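Type III Pentaketide Synthase (Neurospora crassa, PDB 3EUO) is a fungal type III polyketide synthase, probably an acyltransferase of the chalcone and stilbene synthase family that makes pentaketides. Local coordinates at residues D279-S284 with K357-G362. Sequence-based numbering, arbitrary orientation.
Sequences DQLPSS and KEYVVG
With CG of Y359 anti to its carbonyl carbon (chi1 -64°), the phenol reaches out from the strand to the loop residues L281 and P282; L281 has the same kind of first torsion (chi1 -54°), and its branch CD2 comes to lie against the ring. The two side chains run past one another with opposed headings, L281 CD2 standing 3.4 Å from Y359 CE1 and 3.6 Å from Y359 CD1. P282 meets the ring at CE2, the second carbon ortho to the hydroxyl, its CD 3.7 Å from Y359 CE2 and 3.6 Å from Y359 OH. Both approaches are oblique to the ring, and the contacts with its carbons are apolar: a leucine methyl at CE1 and CD1, the proline CD at CE2. In this thiolase-type fold the contact joins the loop that follows helix 258-277 to strand 359-366 of the large mixed sheet; the same loop leads on to edge strand 292-295, the parallel neighbour of strand 359-366. The Y359 ring also packs edge-to-face with Y285, while L281 also touches L274 of the helix and M375 of strand 370-378. No direct hydrogen bond crosses between the segments; instead, a water in the plane of the phenol, at its edge, hydrogen-bonds Y359 OH at 2.8 Å. The same water donates to the backbone carbonyl of the loop, 3.1 Å from Q280 O.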
loop_
_atom_site.group_PDB
_atom_site.type_symbol
_atom_site.label_atom_id
_atom_site.label_comp_id
_atom_site.label_asym_id
_atom_site.label_seq_id
_atom_site.Cartn_x
_atom_site.Cartn_y
_atom_site.Cartn_z
ATOM N N ASP A 279 -4.163 -33.299 -3.926
ATOM C CA ASP A 279 -4.685 -34.325 -3.019
ATOM C C ASP A 279 -6.043 -33.942 -2.416
ATOM O O ASP A 279 -6.815 -34.812 -2.007
ATOM C CB ASP A 279 -3.671 -34.635 -1.911
ATOM C CG ASP A 279 -2.383 -35.269 -2.443
ATOM O OD1 ASP A 279 -2.376 -35.789 -3.583
ATOM O OD2 ASP A 279 -1.367 -35.247 -1.711
ATOM N N GLN A 280 -6.332 -32.644 -2.370
ATOM C CA GLN A 280 -7.615 -32.146 -1.869
ATOM C C GLN A 280 -8.713 -32.210 -2.932
ATOM O O GLN A 280 -9.901 -32.127 -2.608
ATOM C CB GLN A 280 -7.477 -30.701 -1.369
ATOM C CG GLN A 280 -6.481 -30.515 -0.240
ATOM C CD GLN A 280 -6.154 -29.056 0.021
ATOM O OE1 GLN A 280 -7.048 -28.204 0.095
ATOM N NE2 GLN A 280 -4.863 -28.758 0.166
ATOM N N LEU A 281 -8.314 -32.353 -4.195
ATOM C CA LEU A 281 -9.258 -32.311 -5.312
ATOM C C LEU A 281 -9.683 -33.701 -5.790
ATOM O O LEU A 281 -8.855 -34.614 -5.850
ATOM C CB LEU A 281 -8.676 -31.513 -6.486
ATOM C CG LEU A 281 -8.176 -30.080 -6.252
ATOM C CD1 LEU A 281 -7.933 -29.401 -7.576
ATOM C CD2 LEU A 281 -9.143 -29.250 -5.405
ATOM N N PRO A 282 -10.978 -33.863 -6.130
ATOM C CA PRO A 282 -11.516 -35.097 -6.717
ATOM C C PRO A 282 -10.908 -35.404 -8.086
ATOM O O PRO A 282 -10.255 -34.541 -8.681
ATOM C CB PRO A 282 -13.009 -34.785 -6.884
ATOM C CG PRO A 282 -13.282 -33.674 -5.966
ATOM C CD PRO A 282 -12.034 -32.853 -5.950
ATOM N N SER A 283 -11.141 -36.622 -8.581
ATOM C CA SER A 283 -10.613 -37.057 -9.875
ATOM C C SER A 283 -11.136 -36.239 -11.050
ATOM O O SER A 283 -10.459 -36.102 -12.067
ATOM C CB SER A 283 -10.886 -38.549 -10.112
ATOM O OG SER A 283 -12.255 -38.866 -9.955
ATOM N N SER A 284 -12.343 -35.699 -10.903
ATOM C CA SER A 284 -12.972 -34.911 -11.966
ATOM C C SER A 284 -12.415 -33.485 -12.089
ATOM O O SER A 284 -12.833 -32.720 -12.964
ATOM C CB SER A 284 -14.494 -34.899 -11.789
ATOM O OG SER A 284 -14.850 -34.573 -10.459
ATOM N N LYS A 357 -18.905 -25.744 -12.565
ATOM C CA LYS A 357 -17.795 -26.377 -11.862
ATOM C C LYS A 357 -17.748 -26.029 -10.378
ATOM O O LYS A 357 -18.082 -24.914 -9.972
ATOM C CB LYS A 357 -16.464 -26.044 -12.543
ATOM C CG LYS A 357 -16.413 -26.404 -14.031
ATOM C CD LYS A 357 -16.882 -27.843 -14.309
ATOM C CE LYS A 357 -16.598 -28.258 -15.751
ATOM N NZ LYS A 357 -17.287 -27.402 -16.748
ATOM N N GLU A 358 -17.321 -27.006 -9.586
ATOM C CA GLU A 358 -17.203 -26.875 -8.139
ATOM C C GLU A 358 -15.910 -26.162 -7.754
ATOM O O GLU A 358 -15.761 -25.699 -6.619
ATOM C CB GLU A 358 -17.235 -28.267 -7.512
ATOM C CG GLU A 358 -17.689 -28.304 -6.075
ATOM C CD GLU A 358 -18.403 -29.600 -5.716
ATOM O OE1 GLU A 358 -18.736 -30.397 -6.628
ATOM O OE2 GLU A 358 -18.641 -29.813 -4.512
ATOM N N TYR A 359 -14.975 -26.093 -8.697
ATOM C CA TYR A 359 -13.665 -25.505 -8.441
ATOM C C TYR A 359 -13.335 -24.465 -9.493
ATOM O O TYR A 359 -13.535 -24.684 -10.691
ATOM C CB TYR A 359 -12.579 -26.583 -8.366
ATOM C CG TYR A 359 -12.768 -27.534 -7.207
ATOM C CD1 TYR A 359 -12.167 -27.288 -5.968
ATOM C CD2 TYR A 359 -13.558 -28.678 -7.342
ATOM C CE1 TYR A 359 -12.356 -28.153 -4.895
ATOM C CE2 TYR A 359 -13.754 -29.542 -6.274
ATOM C CZ TYR A 359 -13.141 -29.281 -5.063
ATOM O OH TYR A 359 -13.333 -30.140 -4.010
ATOM N N VAL A 360 -12.820 -23.331 -9.026
ATOM C CA VAL A 360 -12.629 -22.152 -9.857
ATOM C C VAL A 360 -11.193 -21.672 -9.718
ATOM O O VAL A 360 -10.687 -21.498 -8.607
ATOM C CB VAL A 360 -13.607 -21.010 -9.445
ATOM C CG1 VAL A 360 -13.507 -19.826 -10.392
ATOM C CG2 VAL A 360 -15.043 -21.522 -9.389
ATOM N N VAL A 361 -10.532 -21.479 -10.852
ATOM C CA VAL A 361 -9.191 -20.928 -10.846
ATOM C C VAL A 361 -9.301 -19.426 -11.088
ATOM O O VAL A 361 -9.901 -19.006 -12.081
ATOM C CB VAL A 361 -8.301 -21.596 -11.921
ATOM C CG1 VAL A 361 -6.925 -20.964 -11.948
ATOM C CG2 VAL A 361 -8.187 -23.096 -11.660
ATOM N N GLY A 362 -8.740 -18.628 -10.178
ATOM C CA GLY A 362 -8.689 -17.181 -10.351
ATOM C C GLY A 362 -7.311 -16.813 -10.868
ATOM O O GLY A 362 -6.322 -17.396 -10.441
HETATM O O HOH W 1 -11.628 -29.647 -1.869
#